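Local coordinates for protein sugar-phosphate aldolase (Thermotoga maritima, PDB 1PVT) that belongs to the class II aldolase and adducin N-terminal domain family, an alpha/beta protein whose helices pack on both faces of a central mixed beta-sheet, at residues K20-E24 with H125-L129; N29-R33 with H106-H110; P56-I62 with I79-L85; L61-T65 with K98-E102; M147-H151 with K215-L220. All blocks are in the same frame, centred on the assembly; numbering follows the deposited sequence.

Contact 1. Residues K20-E24 with H125-L129; sequences KGLSE and HTHPL
Leu22 offers its carbonyl oxygen to Thr126 and its side chain to Pro128. The Thr126 hydroxyl OG1 donates a hydrogen bond to Leu22 O across 2.8 Å. It reaches the oxygen well above the carbonyl plane, at a C=O...donor angle of 112°, and so uses neither lone pair squarely. The Thr126 torsion (chi1 -162°, OG1 set opposite the backbone N) swings the hydroxyl to the loop, while CG2, between the backbone N and the carbonyl carbon, is itself 3.8 Å from Leu22 O. A threonine suits this place because the same small branched side chain offers a donor and a methyl in a buried setting. Next along the loop, Ser23 CB lies only 3.0 Å from Thr126 OG1, while the Ser23 hydroxyl itself is held by Ala27 O. Strand 122-126 ends here, and Pro128, at the N-cap position just before helix 129-134, turns the chain out of the sheet; the other segment is the loop that leaves helix 2-19. The proline ring gives the leucine a rigid apolar neighbour, with Leu22 CD2 4.3 Å from Pro128 CB, a loose contact. Leucine fits because its side chain also touches Leu17 and, on helix 203-224, Tyr207 and Glu214, while Pro128 touches Glu214 and Val196 of the adjoining strand.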
# COMPACT_ATOMS: atom_id res chain seq x y z
N LYS A 20 -3.45 -12.21 -10.54
CA LYS A 20 -3.81 -11.28 -11.59
C LYS A 20 -2.59 -10.52 -12.07
O LYS A 20 -2.70 -9.57 -12.84
CB LYS A 20 -4.90 -10.33 -11.12
CG LYS A 20 -6.18 -11.08 -10.82
CD LYS A 20 -7.33 -10.16 -10.50
CE LYS A 20 -7.75 -9.35 -11.70
NZ LYS A 20 -8.92 -8.48 -11.40
N GLY A 21 -1.43 -10.97 -11.62
CA GLY A 21 -0.19 -10.35 -12.05
C GLY A 21 0.06 -8.95 -11.56
O GLY A 21 1.05 -8.31 -11.92
N LEU A 22 -0.84 -8.45 -10.72
CA LEU A 22 -0.68 -7.11 -10.17
C LEU A 22 0.64 -6.97 -9.40
O LEU A 22 1.20 -5.88 -9.31
CB LEU A 22 -1.87 -6.81 -9.28
CG LEU A 22 -3.15 -6.67 -10.10
CD1 LEU A 22 -4.41 -6.65 -9.22
CD2 LEU A 22 -3.03 -5.40 -10.91
N SER A 23 1.16 -8.07 -8.87
CA SER A 23 2.41 -8.01 -8.13
C SER A 23 3.36 -9.14 -8.57
O SER A 23 2.94 -10.29 -8.74
CB SER A 23 2.13 -8.11 -6.64
OG SER A 23 3.26 -7.69 -5.91
N GLU A 24 4.64 -8.81 -8.75
CA GLU A 24 5.63 -9.80 -9.18
C GLU A 24 6.90 -9.83 -8.35
O GLU A 24 7.29 -8.82 -7.76
CB GLU A 24 6.01 -9.56 -10.64
CG GLU A 24 5.05 -10.16 -11.64
CD GLU A 24 5.54 -10.02 -13.07
OE1 GLU A 24 4.98 -10.68 -13.98
OE2 GLU A 24 6.50 -9.23 -13.29
N HIS A 125 0.70 -1.73 -1.49
CA HIS A 125 1.65 -1.15 -2.44
C HIS A 125 2.11 -2.22 -3.45
O HIS A 125 2.68 -3.25 -3.06
CB HIS A 125 2.87 -0.56 -1.73
CG HIS A 125 3.98 -0.18 -2.67
ND1 HIS A 125 5.22 -0.77 -2.62
CD2 HIS A 125 4.01 0.69 -3.70
CE1 HIS A 125 5.98 -0.27 -3.59
NE2 HIS A 125 5.26 0.61 -4.26
N THR A 126 1.89 -1.97 -4.73
CA THR A 126 2.27 -2.93 -5.76
C THR A 126 2.63 -2.20 -7.06
O THR A 126 2.50 -0.99 -7.14
CB THR A 126 1.12 -3.95 -5.98
OG1 THR A 126 1.62 -5.11 -6.65
CG2 THR A 126 -0.01 -3.32 -6.77
N HIS A 127 3.09 -2.96 -8.06
CA HIS A 127 3.50 -2.38 -9.34
C HIS A 127 2.67 -2.89 -10.51
O HIS A 127 3.10 -3.76 -11.25
CB HIS A 127 4.97 -2.69 -9.62
CG HIS A 127 5.88 -2.25 -8.53
ND1 HIS A 127 6.22 -3.07 -7.47
CD2 HIS A 127 6.44 -1.05 -8.27
CE1 HIS A 127 6.95 -2.39 -6.61
NE2 HIS A 127 7.10 -1.15 -7.06
N PRO A 128 1.47 -2.34 -10.68
CA PRO A 128 0.61 -2.78 -11.78
C PRO A 128 1.28 -2.49 -13.11
O PRO A 128 1.75 -1.38 -13.35
CB PRO A 128 -0.64 -1.95 -11.58
CG PRO A 128 -0.68 -1.74 -10.12
CD PRO A 128 0.76 -1.38 -9.83
N LEU A 129 1.30 -3.50 -13.98
CA LEU A 129 1.89 -3.40 -15.31
C LEU A 129 1.43 -2.19 -16.13
O LEU A 129 2.25 -1.43 -16.64
CB LEU A 129 1.56 -4.68 -16.07
CG LEU A 129 1.42 -4.54 -17.58
CD1 LEU A 129 2.77 -4.25 -18.18
CD2 LEU A 129 0.84 -5.82 -18.17

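Contact 2. Residues N29-R33 with H106-H110; sequences NISVR and HLMIH
The Ser31 hydroxyl sits between the imidazoles of His106 and His110, joining strand 29-33 to two successive turns of the helix. Its OG is 2.6 Å from His106 ND1 and 2.9 Å from His110 NE2, both hydrogen bonds, so one small hydroxyl is gripped by two rings. Serine suits the place because its OG can give one bond and take another, and no larger side chain is needed to span the gap. The two rings use it differently: OG lies at the edge of His106, in the plane of the ring, but meets His110 at a slant. With chi1 at 69° the hydroxyl is tucked between backbone N and carbonyl carbon, which turns it up to the helix. The histidines are four residues apart, one turn, as the bond from His110 N to His106 O (2.9 Å) confirms. Farther along, Arg33 runs past His110 in the opposite direction; His110 ND1 lies 3.7 Å from Arg33 NE, at the edge of the guanidinium, whose plane stands 79° from the ring. The axes of strand 29-33 and helix 106-110 approach to 10.0 Å, their directions 33° apart. His106 NE2 is bonded in turn to Glu102. Strand 28-34 lies between strands 58-63 and 122-126, with helix 103-115 over the face of Ser31 and helix 2-19 over the face of Ile30 and Val32.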
# COMPACT_ATOMS: atom_id res chain seq x y z
N ASN A 29 4.02 -4.93 -0.99
CA ASN A 29 3.80 -5.19 0.42
C ASN A 29 2.43 -4.73 0.80
O ASN A 29 1.82 -3.93 0.09
CB ASN A 29 4.83 -4.46 1.25
CG ASN A 29 6.23 -4.88 0.93
OD1 ASN A 29 6.67 -5.98 1.29
ND2 ASN A 29 6.95 -4.03 0.20
N ILE A 30 1.98 -5.21 1.95
CA ILE A 30 0.67 -4.85 2.47
C ILE A 30 0.85 -4.51 3.93
O ILE A 30 1.77 -5.02 4.57
CB ILE A 30 -0.30 -6.05 2.37
CG1 ILE A 30 -0.38 -6.53 0.91
CG2 ILE A 30 -1.66 -5.66 2.94
CD1 ILE A 30 -1.13 -7.83 0.72
N SER A 31 -0.00 -3.65 4.45
CA SER A 31 0.08 -3.28 5.87
C SER A 31 -1.30 -2.89 6.41
O SER A 31 -2.03 -2.07 5.81
CB SER A 31 1.07 -2.12 6.09
OG SER A 31 0.57 -0.90 5.53
N VAL A 32 -1.66 -3.48 7.54
CA VAL A 32 -2.95 -3.19 8.15
C VAL A 32 -2.72 -2.76 9.59
O VAL A 32 -1.92 -3.36 10.32
CB VAL A 32 -3.89 -4.44 8.13
CG1 VAL A 32 -5.31 -4.03 8.55
CG2 VAL A 32 -3.89 -5.06 6.74
N ARG A 33 -3.43 -1.72 10.00
CA ARG A 33 -3.31 -1.19 11.34
C ARG A 33 -4.38 -1.81 12.24
O ARG A 33 -5.57 -1.68 11.98
CB ARG A 33 -3.45 0.33 11.30
CG ARG A 33 -3.38 1.01 12.65
CD ARG A 33 -2.99 2.47 12.48
NE ARG A 33 -3.73 3.14 11.41
CZ ARG A 33 -4.97 3.60 11.53
NH1 ARG A 33 -5.64 3.48 12.66
NH2 ARG A 33 -5.54 4.20 10.50
N HIS A 106 5.50 2.99 5.46
CA HIS A 106 4.17 2.61 5.92
C HIS A 106 3.93 3.22 7.29
O HIS A 106 2.83 3.70 7.60
CB HIS A 106 4.07 1.09 6.05
CG HIS A 106 3.96 0.37 4.74
ND1 HIS A 106 2.80 -0.25 4.33
CD2 HIS A 106 4.86 0.20 3.74
CE1 HIS A 106 2.99 -0.77 3.13
NE2 HIS A 106 4.23 -0.52 2.75
N LEU A 107 4.97 3.17 8.10
CA LEU A 107 4.90 3.70 9.45
C LEU A 107 4.31 5.08 9.41
O LEU A 107 3.30 5.35 10.05
CB LEU A 107 6.29 3.77 10.06
CG LEU A 107 6.40 3.04 11.40
CD1 LEU A 107 7.66 3.49 12.10
CD2 LEU A 107 5.17 3.33 12.25
N MSE A 108 4.95 5.95 8.63
CA MSE A 108 4.51 7.32 8.53
C MSE A 108 3.07 7.52 8.13
O MSE A 108 2.35 8.29 8.78
CB MSE A 108 5.42 8.09 7.58
CG MSE A 108 6.84 8.26 8.13
SE MSE A 108 6.89 8.62 10.07
CE MSE A 108 8.13 7.18 10.59
N ILE A 109 2.62 6.84 7.08
CA ILE A 109 1.23 6.99 6.65
C ILE A 109 0.31 6.53 7.76
O ILE A 109 -0.73 7.15 8.03
CB ILE A 109 0.89 6.14 5.41
CG1 ILE A 109 1.84 6.46 4.26
CG2 ILE A 109 -0.54 6.43 4.98
CD1 ILE A 109 3.14 5.68 4.30
N HIS A 110 0.69 5.43 8.39
CA HIS A 110 -0.11 4.86 9.46
C HIS A 110 -0.27 5.84 10.62
O HIS A 110 -1.39 6.13 11.04
CB HIS A 110 0.52 3.55 9.96
CG HIS A 110 0.09 2.34 9.17
ND1 HIS A 110 -1.24 2.04 8.93
CD2 HIS A 110 0.81 1.34 8.61
CE1 HIS A 110 -1.31 0.91 8.26
NE2 HIS A 110 -0.09 0.46 8.05

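Contact 3. Residues P56-I62 with I79-L85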
# COMPACT_ATOMS: atom_id res chain seq x y z
N PRO A 56 2.19 8.02 17.80
CA PRO A 56 1.44 7.26 18.81
C PRO A 56 1.79 5.77 18.83
O PRO A 56 2.59 5.28 18.04
CB PRO A 56 -0.02 7.49 18.39
CG PRO A 56 0.02 8.87 17.79
CD PRO A 56 1.29 8.82 16.95
N GLU A 57 1.19 5.05 19.77
CA GLU A 57 1.42 3.62 19.89
C GLU A 57 0.41 2.90 19.01
O GLU A 57 -0.72 3.38 18.86
CB GLU A 57 1.22 3.19 21.34
CG GLU A 57 1.07 1.69 21.52
CD GLU A 57 0.31 1.34 22.78
OE1 GLU A 57 -0.80 1.89 22.98
OE2 GLU A 57 0.81 0.51 23.57
N MSE A 58 0.81 1.77 18.42
CA MSE A 58 -0.09 0.99 17.56
C MSE A 58 0.41 -0.42 17.31
O MSE A 58 1.54 -0.77 17.62
CB MSE A 58 -0.28 1.68 16.21
CG MSE A 58 0.99 1.75 15.37
SE MSE A 58 0.74 2.14 13.47
CE MSE A 58 0.85 4.07 13.48
N TYR A 59 -0.47 -1.23 16.73
CA TYR A 59 -0.15 -2.60 16.36
C TYR A 59 -0.45 -2.70 14.88
O TYR A 59 -1.56 -2.41 14.44
CB TYR A 59 -1.05 -3.59 17.08
CG TYR A 59 -0.83 -3.71 18.56
CD1 TYR A 59 0.13 -4.58 19.07
CD2 TYR A 59 -1.62 -3.01 19.45
CE1 TYR A 59 0.28 -4.75 20.45
CE2 TYR A 59 -1.48 -3.16 20.82
CZ TYR A 59 -0.54 -4.03 21.32
OH TYR A 59 -0.46 -4.18 22.68
N LEU A 60 0.54 -3.09 14.09
CA LEU A 60 0.28 -3.22 12.67
C LEU A 60 0.88 -4.48 12.07
O LEU A 60 1.97 -4.94 12.45
CB LEU A 60 0.76 -1.98 11.90
CG LEU A 60 2.16 -2.01 11.28
CD1 LEU A 60 2.25 -1.04 10.11
CD2 LEU A 60 3.19 -1.68 12.35
N LEU A 61 0.12 -5.05 11.13
CA LEU A 61 0.49 -6.24 10.40
C LEU A 61 1.08 -5.76 9.09
O LEU A 61 0.48 -4.95 8.39
CB LEU A 61 -0.76 -7.09 10.12
CG LEU A 61 -1.31 -7.96 11.25
CD1 LEU A 61 -2.77 -8.32 10.99
CD2 LEU A 61 -0.44 -9.21 11.38
N ILE A 62 2.27 -6.23 8.77
CA ILE A 62 2.90 -5.82 7.53
C ILE A 62 3.71 -6.99 6.99
O ILE A 62 4.26 -7.78 7.74
CB ILE A 62 3.83 -4.61 7.75
CG1 ILE A 62 4.36 -4.10 6.41
CG2 ILE A 62 5.00 -5.01 8.62
CD1 ILE A 62 5.16 -2.82 6.51
N ILE A 79 4.01 -12.84 7.27
CA ILE A 79 3.30 -11.62 7.69
C ILE A 79 3.71 -11.27 9.11
O ILE A 79 3.67 -12.13 9.99
CB ILE A 79 1.77 -11.81 7.65
CG1 ILE A 79 1.31 -12.03 6.20
CG2 ILE A 79 1.08 -10.59 8.27
CD1 ILE A 79 -0.18 -12.22 6.03
N CYS A 80 4.09 -10.02 9.34
CA CYS A 80 4.52 -9.58 10.66
C CYS A 80 3.48 -8.79 11.45
O CYS A 80 2.84 -7.88 10.92
CB CYS A 80 5.80 -8.73 10.56
SG CYS A 80 7.30 -9.62 10.06
N LEU A 81 3.32 -9.17 12.71
CA LEU A 81 2.43 -8.48 13.62
C LEU A 81 3.40 -7.69 14.46
O LEU A 81 4.33 -8.26 15.03
CB LEU A 81 1.65 -9.43 14.52
CG LEU A 81 1.02 -8.65 15.67
CD1 LEU A 81 0.04 -7.61 15.15
CD2 LEU A 81 0.31 -9.62 16.59
N LEU A 82 3.21 -6.39 14.54
CA LEU A 82 4.14 -5.59 15.29
C LEU A 82 3.47 -4.63 16.25
O LEU A 82 2.34 -4.20 16.03
CB LEU A 82 4.99 -4.78 14.33
CG LEU A 82 5.65 -5.57 13.21
CD1 LEU A 82 6.28 -4.58 12.25
CD2 LEU A 82 6.69 -6.55 13.78
N HIS A 83 4.19 -4.31 17.31
CA HIS A 83 3.69 -3.35 18.27
C HIS A 83 4.63 -2.17 18.11
O HIS A 83 5.85 -2.28 18.32
CB HIS A 83 3.74 -3.91 19.70
CG HIS A 83 3.11 -3.01 20.72
ND1 HIS A 83 1.89 -2.40 20.52
CD2 HIS A 83 3.53 -2.62 21.94
CE1 HIS A 83 1.59 -1.67 21.57
NE2 HIS A 83 2.57 -1.78 22.45
N VAL A 84 4.06 -1.04 17.68
CA VAL A 84 4.83 0.17 17.45
C VAL A 84 4.82 1.08 18.67
O VAL A 84 3.81 1.70 19.02
CB VAL A 84 4.30 0.92 16.21
CG1 VAL A 84 5.07 2.21 16.00
CG2 VAL A 84 4.44 0.04 14.98
N LEU A 85 5.98 1.12 19.33
CA LEU A 85 6.18 1.92 20.52
C LEU A 85 7.14 3.04 20.23
O LEU A 85 8.21 2.82 19.66
CB LEU A 85 6.74 1.08 21.65
CG LEU A 85 5.72 0.10 22.23
CD1 LEU A 85 6.42 -0.81 23.21
CD2 LEU A 85 4.57 0.87 22.88
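Met58, Leu60 and Ile62 interleave with Val84, Leu82 and Cys80 on one face of two antiparallel strands, and this is the tight part of the contact. Leu60 CD2 presses on Val84 CG2 at 3.4 Å, and Met58 CG lies 3.5 Å from Val84 CB, the two chains side by side and pointing the same way; Met58 is a selenomethionine. Apolar side chains, from cysteine to selenomethionine, suit this face, which helix 103-115 overlies through His106 and His110. Hydrogen-bonded pairs, Met58 with Val84, Leu60 with Leu82 (Leu60 N to Leu82 O 2.9 Å) and Ile62 with Cys80 (Ile62 N to Cys80 O 2.8 Å), alternate with non-hydrogen-bonded pairs, Tyr59 with His83 and Leu61 with Leu81. Strands 58-63 and 79-84 are inner strands of the mixed sheet, flanked by 28-34 and 89-92, and the chain between them carries the short helix 69-72. On the other face Leu61 CD2 lies against Ile79 CG2 at 3.7 Å, beneath helix 2-19. Toward the partly exposed end, Tyr59 and His83 form an offset stack, planes at 27°, whose exact spacing is doubtful because the rings are modelled too close; the Tyr59 hydroxyl is bonded to Tyr41. Beyond it the contact becomes partly exposed and polar: Glu57 OE2 lies in the plane of the His83 ring at its edge, Glu57 OE1 forms a salt bridge with Arg37, and Leu85 CD2 is 3.8 Å from Glu57 OE2.

Contact 4. Residues L61-T65 with K98-E102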
# COMPACT_ATOMS: atom_id res chain seq x y z
N LEU A 61 0.12 -5.05 11.13
CA LEU A 61 0.49 -6.24 10.40
C LEU A 61 1.08 -5.76 9.09
O LEU A 61 0.48 -4.95 8.39
CB LEU A 61 -0.76 -7.09 10.12
CG LEU A 61 -1.31 -7.96 11.25
CD1 LEU A 61 -2.77 -8.32 10.99
CD2 LEU A 61 -0.44 -9.21 11.38
N ILE A 62 2.27 -6.23 8.77
CA ILE A 62 2.90 -5.82 7.53
C ILE A 62 3.71 -6.99 6.99
O ILE A 62 4.26 -7.78 7.74
CB ILE A 62 3.83 -4.61 7.75
CG1 ILE A 62 4.36 -4.10 6.41
CG2 ILE A 62 5.00 -5.01 8.62
CD1 ILE A 62 5.16 -2.82 6.51
N THR A 63 3.74 -7.09 5.67
CA THR A 63 4.48 -8.16 5.03
C THR A 63 5.93 -8.03 5.48
O THR A 63 6.41 -6.93 5.73
CB THR A 63 4.36 -8.09 3.48
OG1 THR A 63 4.49 -6.73 3.04
CG2 THR A 63 3.02 -8.61 3.03
N ALA A 64 6.61 -9.16 5.60
CA ALA A 64 8.01 -9.20 6.01
C ALA A 64 8.92 -8.90 4.84
O ALA A 64 8.47 -8.72 3.72
CB ALA A 64 8.36 -10.57 6.59
N THR A 65 10.21 -8.85 5.11
CA THR A 65 11.18 -8.54 4.08
C THR A 65 11.43 -9.74 3.18
O THR A 65 11.55 -10.87 3.66
CB THR A 65 12.49 -8.03 4.72
OG1 THR A 65 13.48 -7.82 3.70
CG2 THR A 65 12.99 -9.03 5.76
N LYS A 98 12.29 -9.71 9.62
CA LYS A 98 12.01 -8.32 9.94
C LYS A 98 11.01 -7.86 8.90
O LYS A 98 10.94 -8.43 7.81
CB LYS A 98 13.28 -7.48 9.83
CG LYS A 98 14.30 -7.82 10.88
CD LYS A 98 15.60 -7.08 10.66
CE LYS A 98 16.51 -7.20 11.87
NZ LYS A 98 15.91 -6.56 13.09
N PRO A 99 10.21 -6.84 9.21
CA PRO A 99 9.25 -6.40 8.20
C PRO A 99 9.96 -5.99 6.91
O PRO A 99 11.19 -6.08 6.78
CB PRO A 99 8.56 -5.20 8.87
CG PRO A 99 8.72 -5.48 10.32
CD PRO A 99 10.11 -6.01 10.42
N THR A 100 9.17 -5.55 5.94
CA THR A 100 9.70 -5.12 4.66
C THR A 100 10.55 -3.87 4.81
O THR A 100 10.37 -3.09 5.74
CB THR A 100 8.55 -4.80 3.68
OG1 THR A 100 9.05 -3.98 2.63
CG2 THR A 100 7.43 -4.08 4.39
N SER A 101 11.47 -3.68 3.88
CA SER A 101 12.32 -2.51 3.89
C SER A 101 11.48 -1.22 3.93
O SER A 101 11.86 -0.26 4.59
CB SER A 101 13.20 -2.48 2.63
OG SER A 101 13.84 -3.73 2.40
N GLU A 102 10.34 -1.20 3.24
CA GLU A 102 9.51 0.00 3.22
C GLU A 102 8.62 0.17 4.44
O GLU A 102 7.69 0.98 4.46
CB GLU A 102 8.68 0.08 1.93
CG GLU A 102 7.79 -1.10 1.63
CD GLU A 102 7.15 -0.99 0.26
OE1 GLU A 102 7.90 -0.81 -0.72
OE2 GLU A 102 5.91 -1.07 0.16
O HOH W 1 11.39 -6.07 1.60
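A single backbone bridge between Ala64 and Pro99 joins the end of strand 58-63 to the loop that leads into helix 103-115. Two hydrogen bonds make it, and neither uses the bridged residues themselves: Thr100 N donates to Thr63 O (3.1 Å), meeting a lone pair in the carbonyl plane, and Thr65 N donates to Lys98 O (2.8 Å), again in the carbonyl plane. Proline can stand here because neither bridge bond needs an N-H at position 99, and the ring stiffens the loop and gives it an apolar surface. Pro99 CB rests on Ile62 CG2 at 3.6 Å, the two side chains crossing at about a right angle, and Ile62 CD1 touches Thr100 CG2 at 3.4 Å. Thr100 thus works with both branches. Its methyl faces the strand, whereas OG1, turned beside the carbonyl carbon (chi1 161°), accepts from Glu102 N at 3.1 Å in an ST turn. That turn comes just before the helix, where Glu102 stands at the N-cap position. At the outer rim Thr65 CB lies 3.1 Å from Pro99 O, and a water takes a bond from or to Thr100 OG1 and weaker ones with Thr65 OG1 and Ser101 OG, the last two being polar side chains that suit an exposed edge. Inward, Thr63 OG1 bonds to Asn29 and Glu102 OE2 to His106. The directions of 62-65 and 98-101 are 84° apart, and the loop passes beside strands 28-34 and 79-84 before helix 103-115 begins.

Contact 5. Residues M147-H151 with K215-L220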
# COMPACT_ATOMS: atom_id res chain seq x y z
N MSE A 147 -7.85 9.82 -17.65
CA MSE A 147 -7.82 8.46 -17.15
C MSE A 147 -8.72 8.37 -15.93
O MSE A 147 -9.34 7.35 -15.68
CB MSE A 147 -6.41 8.05 -16.72
CG MSE A 147 -6.34 6.61 -16.25
SE MSE A 147 -4.85 6.15 -15.10
CE MSE A 147 -3.56 5.64 -16.42
N MSE A 148 -8.78 9.46 -15.19
CA MSE A 148 -9.58 9.51 -13.98
C MSE A 148 -11.08 9.53 -14.21
O MSE A 148 -11.85 9.62 -13.26
CB MSE A 148 -9.17 10.71 -13.13
CG MSE A 148 -7.83 10.53 -12.45
SE MSE A 148 -7.76 8.84 -11.49
CE MSE A 148 -6.83 7.79 -12.82
N LYS A 149 -11.50 9.46 -15.46
CA LYS A 149 -12.93 9.45 -15.74
C LYS A 149 -13.21 8.60 -16.96
O LYS A 149 -14.13 8.89 -17.73
CB LYS A 149 -13.44 10.88 -15.96
CG LYS A 149 -14.95 11.04 -15.69
CD LYS A 149 -15.37 12.50 -15.43
CE LYS A 149 -16.82 12.60 -14.91
NZ LYS A 149 -17.25 13.99 -14.59
N ILE A 150 -12.43 7.55 -17.13
CA ILE A 150 -12.60 6.64 -18.25
C ILE A 150 -13.85 5.81 -18.04
O ILE A 150 -14.45 5.31 -19.00
CB ILE A 150 -11.42 5.71 -18.41
CG1 ILE A 150 -10.16 6.54 -18.67
CG2 ILE A 150 -11.66 4.77 -19.57
CD1 ILE A 150 -8.91 5.72 -18.79
N HIS A 151 -14.22 5.63 -16.79
CA HIS A 151 -15.42 4.90 -16.44
C HIS A 151 -15.77 5.24 -15.02
O HIS A 151 -14.90 5.34 -14.15
CB HIS A 151 -15.25 3.38 -16.61
CG HIS A 151 -14.14 2.80 -15.79
ND1 HIS A 151 -14.15 1.49 -15.36
CD2 HIS A 151 -12.98 3.33 -15.35
CE1 HIS A 151 -13.04 1.24 -14.69
NE2 HIS A 151 -12.31 2.34 -14.67
N LYS A 215 -7.42 -1.10 -14.19
CA LYS A 215 -8.38 -1.22 -15.27
C LYS A 215 -8.44 0.07 -16.05
O LYS A 215 -8.38 0.05 -17.28
CB LYS A 215 -9.76 -1.57 -14.72
CG LYS A 215 -10.61 -2.29 -15.73
CD LYS A 215 -11.66 -3.16 -15.05
CE LYS A 215 -12.42 -4.05 -16.06
NZ LYS A 215 -13.27 -5.10 -15.38
N ALA A 216 -8.53 1.20 -15.36
CA ALA A 216 -8.60 2.48 -16.03
C ALA A 216 -7.34 2.72 -16.83
O ALA A 216 -7.40 3.22 -17.95
CB ALA A 216 -8.77 3.59 -15.04
N ALA A 217 -6.20 2.37 -16.26
CA ALA A 217 -4.95 2.57 -16.96
C ALA A 217 -4.98 1.72 -18.20
O ALA A 217 -4.64 2.17 -19.29
CB ALA A 217 -3.80 2.16 -16.09
N GLU A 218 -5.39 0.47 -18.03
CA GLU A 218 -5.44 -0.46 -19.13
C GLU A 218 -6.36 -0.01 -20.25
O GLU A 218 -6.02 -0.14 -21.43
CB GLU A 218 -5.86 -1.83 -18.64
CG GLU A 218 -5.68 -2.90 -19.68
CD GLU A 218 -5.61 -4.27 -19.07
OE1 GLU A 218 -5.75 -4.37 -17.82
OE2 GLU A 218 -5.41 -5.25 -19.83
N ILE A 219 -7.52 0.53 -19.88
CA ILE A 219 -8.47 1.02 -20.87
C ILE A 219 -7.87 2.22 -21.60
O ILE A 219 -7.97 2.34 -22.81
CB ILE A 219 -9.79 1.47 -20.21
CG1 ILE A 219 -10.46 0.28 -19.53
CG2 ILE A 219 -10.73 2.03 -21.25
CD1 ILE A 219 -11.74 0.63 -18.80
N LEU A 220 -7.24 3.13 -20.85
CA LEU A 220 -6.62 4.31 -21.44
C LEU A 220 -5.63 3.87 -22.49
O LEU A 220 -5.69 4.29 -23.65
CB LEU A 220 -5.89 5.11 -20.38
CG LEU A 220 -5.19 6.37 -20.90
CD1 LEU A 220 -6.24 7.40 -21.25
CD2 LEU A 220 -4.26 6.92 -19.85
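Ile150 packs against Ile219 and Leu220 on one flank of helix 203-224, with Met147 beside it. Ile150 CG2 meets Ile219 CG2 at 3.3 Å, a close fit in which the side chains slide past each other in opposite directions, and Ile150 CD1 touches Leu220 CB at 3.5 Å, those two side chains crossing at about a right angle. The end methyl of Met147, here a selenomethionine, reaches Ala217 CB at 3.5 Å and Leu220 CD2 at 3.7 Å; its long flexible chain, bent before CE, lets the methyl lie against the small Ala217 and beside Leu220. Nearby, Ile219 CD1 stands over the centre of the His151 ring, 4.3 Å from its centroid and 7° off the normal, a CH-pi contact, while His151 NE2 is 3.8 Å from Ala216 CB. A chi1 of 58° puts His151 CG between the backbone N and carbonyl carbon, with the ring presenting a face to Ile219. The helical bond from Leu220 N to Ala216 O (2.9 Å) keeps these two on the same flank, whereas the loop has a weak bond from Ile150 N to Met147 O. Around the contact, Leu131 and Leu134 pack on Met147, Val154 on Ala216, and Leu143 on Leu220, so the loop between helices 144-147 and 152-157 packs against helices 203-224 and 129-134.

In the fold
Contacts 1 to 4 all reach the same mixed sheet, whereas contact 5 lies among helices at the far end, its centre about 35 Å from that of contact 3. Contacts 1 and 2 meet where His125 N approaches Asn29 O at 2.9 Å, a probable hydrogen bond between neighbouring strands. Contacts 2, 3 and 4 are packed tightly together, with centres about 9 to 11 Å apart; contacts 3 and 4 share Leu61 and Ile62, and Leu82 CD1 touches Pro99 CG at 3.2 Å. Glu102 of contact 4 bonds to His106 of contact 2 and makes a weak hydrogen bond to His125 of contact 1, linking three contacts through one carboxylate.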